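Local coordinates for protein Cog5 (Kluyveromyces lactis, PDB 4U6U) that probably serves in Golgi vesicle tethering as a subunit of the conserved oligomeric Golgi complex, in which it pairs with Cog7, at residues B[182-186]-B[221-225]. The protein carries 7 engineered substitutions. Residues are numbered along the deposited sequence.
Sequences AMENR and IDQFW
The indole of Trp225 overlaps the CB of Arg186, Trp225 CZ2 standing 3.4 Å from Arg186 CB, and its tip also meets Ala182, Trp225 CH2 being 4.0 Å from Ala182 CB and 3.8 Å from Ala182 O. Both segments are helical and nearly antiparallel, at 153°, with axes 11.4 Å apart and Arg186 and Ile221 nearest in register, CA to CA 6.7 Å. Here Trp225 and Phe224 bridge that separation. Trp225, chi1 m, starts sideways and only its ring end comes nearer; Phe224, chi1 t, points its CA-to-CB bond toward the partner helix, bringing Phe224 CZ to 4.1 Å from Asn185 CB and Phe224 CE2 to 4.0 Å from Arg186 CB. Ile221 CG1 packs 3.8 Å from Arg186 CD. Met183 SD lies at the Trp225 ring edge, 4.3 Å from Trp225 CZ2. This is antiparallel helix packing within the helical C-terminal region, joining helices 175-192 and 220-241. With no hydrogen bond across the interface, cohesion rests on van der Waals packing, while Arg186 NE (salt bridge to Glu277) and Asn185 OD1 (hydrogen bond to Asn121) find partners outside the pair.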
loop_
_atom_site.group_PDB
_atom_site.type_symbol
_atom_site.label_atom_id
_atom_site.label_comp_id
_atom_site.label_asym_id
_atom_site.label_seq_id
_atom_site.Cartn_x
_atom_site.Cartn_y
_atom_site.Cartn_z
ATOM N N ALA B 182 27.044 -16.184 1.239
ATOM C CA ALA B 182 26.009 -16.187 0.212
ATOM C C ALA B 182 24.794 -17.017 0.663
ATOM O O ALA B 182 23.642 -16.664 0.396
ATOM C CB ALA B 182 26.559 -16.715 -1.089
ATOM N N MET B 183 25.058 -18.133 1.331
ATOM C CA MET B 183 23.992 -18.978 1.852
ATOM C C MET B 183 23.267 -18.316 3.021
ATOM O O MET B 183 22.081 -18.573 3.248
ATOM C CB MET B 183 24.553 -20.337 2.260
ATOM C CG MET B 183 24.622 -21.323 1.107
ATOM S SD MET B 183 22.980 -21.902 0.652
ATOM C CE MET B 183 22.377 -22.424 2.250
ATOM N N GLU B 184 23.988 -17.473 3.763
ATOM C CA GLU B 184 23.405 -16.682 4.853
ATOM C C GLU B 184 22.204 -15.872 4.383
ATOM O O GLU B 184 21.132 -15.913 4.992
ATOM C CB GLU B 184 24.449 -15.729 5.437
ATOM C CG GLU B 184 25.568 -16.400 6.190
ATOM C CD GLU B 184 25.309 -16.400 7.670
ATOM O OE1 GLU B 184 26.012 -17.128 8.408
ATOM O OE2 GLU B 184 24.394 -15.658 8.088
ATOM N N ASN B 185 22.410 -15.136 3.292
ATOM C CA ASN B 185 21.378 -14.318 2.668
ATOM C C ASN B 185 20.328 -15.194 1.993
ATOM O O ASN B 185 19.128 -14.924 2.096
ATOM C CB ASN B 185 21.993 -13.345 1.646
ATOM C CG ASN B 185 22.555 -12.074 2.289
ATOM O OD1 ASN B 185 22.629 -11.947 3.513
ATOM N ND2 ASN B 185 22.956 -11.129 1.452
ATOM N N ARG B 186 20.799 -16.231 1.295
ATOM C CA ARG B 186 19.942 -17.215 0.623
ATOM C C ARG B 186 18.878 -17.743 1.569
ATOM O O ARG B 186 17.711 -17.891 1.190
ATOM C CB ARG B 186 20.791 -18.374 0.081
ATOM C CG ARG B 186 20.200 -19.788 0.207
ATOM C CD ARG B 186 19.113 -20.046 -0.845
ATOM N NE ARG B 186 18.750 -21.459 -0.972
ATOM C CZ ARG B 186 18.149 -22.186 -0.028
ATOM N NH1 ARG B 186 17.807 -21.649 1.138
ATOM N NH2 ARG B 186 17.866 -23.461 -0.263
ATOM N N ILE B 221 14.224 -16.827 -4.187
ATOM C CA ILE B 221 15.517 -17.484 -4.341
ATOM C C ILE B 221 15.955 -17.521 -5.805
ATOM O O ILE B 221 17.086 -17.148 -6.117
ATOM C CB ILE B 221 15.514 -18.900 -3.760
ATOM C CG1 ILE B 221 15.775 -18.823 -2.266
ATOM C CG2 ILE B 221 16.669 -19.695 -4.293
ATOM C CD1 ILE B 221 14.573 -18.517 -1.482
ATOM N N ASP B 222 15.057 -17.917 -6.702
ATOM C CA ASP B 222 15.429 -18.071 -8.106
ATOM C C ASP B 222 15.971 -16.782 -8.722
ATOM O O ASP B 222 16.971 -16.807 -9.439
ATOM C CB ASP B 222 14.241 -18.565 -8.919
ATOM C CG ASP B 222 14.552 -19.838 -9.661
ATOM O OD1 ASP B 222 15.572 -20.480 -9.326
ATOM O OD2 ASP B 222 13.777 -20.202 -10.567
ATOM N N GLN B 223 15.332 -15.655 -8.440
ATOM C CA GLN B 223 15.840 -14.412 -8.981
ATOM C C GLN B 223 17.067 -13.974 -8.213
ATOM O O GLN B 223 17.963 -13.355 -8.782
ATOM C CB GLN B 223 14.786 -13.320 -8.969
ATOM C CG GLN B 223 14.350 -12.997 -10.373
ATOM C CD GLN B 223 15.012 -11.747 -10.930
ATOM O OE1 GLN B 223 15.592 -10.958 -10.186
ATOM N NE2 GLN B 223 14.911 -11.552 -12.247
ATOM N N PHE B 224 17.131 -14.322 -6.932
ATOM C CA PHE B 224 18.322 -14.014 -6.147
ATOM C C PHE B 224 19.592 -14.656 -6.729
ATOM O O PHE B 224 20.516 -13.953 -7.133
ATOM C CB PHE B 224 18.123 -14.450 -4.701
ATOM C CG PHE B 224 19.387 -14.443 -3.884
ATOM C CD1 PHE B 224 19.909 -13.254 -3.388
ATOM C CD2 PHE B 224 20.051 -15.635 -3.601
ATOM C CE1 PHE B 224 21.069 -13.251 -2.617
ATOM C CE2 PHE B 224 21.206 -15.645 -2.837
ATOM C CZ PHE B 224 21.719 -14.446 -2.344
ATOM N N TRP B 225 19.629 -15.981 -6.800
ATOM C CA TRP B 225 20.798 -16.661 -7.340
ATOM C C TRP B 225 21.093 -16.223 -8.754
ATOM O O TRP B 225 22.226 -15.883 -9.065
ATOM C CB TRP B 225 20.613 -18.170 -7.308
ATOM C CG TRP B 225 20.738 -18.741 -5.946
ATOM C CD1 TRP B 225 19.851 -19.564 -5.327
ATOM C CD2 TRP B 225 21.816 -18.549 -5.025
ATOM N NE1 TRP B 225 20.299 -19.895 -4.074
ATOM C CE2 TRP B 225 21.511 -19.281 -3.863
ATOM C CE3 TRP B 225 23.018 -17.832 -5.069
ATOM C CZ2 TRP B 225 22.354 -19.323 -2.755
ATOM C CZ3 TRP B 225 23.857 -17.869 -3.963
ATOM C CH2 TRP B 225 23.519 -18.609 -2.824
#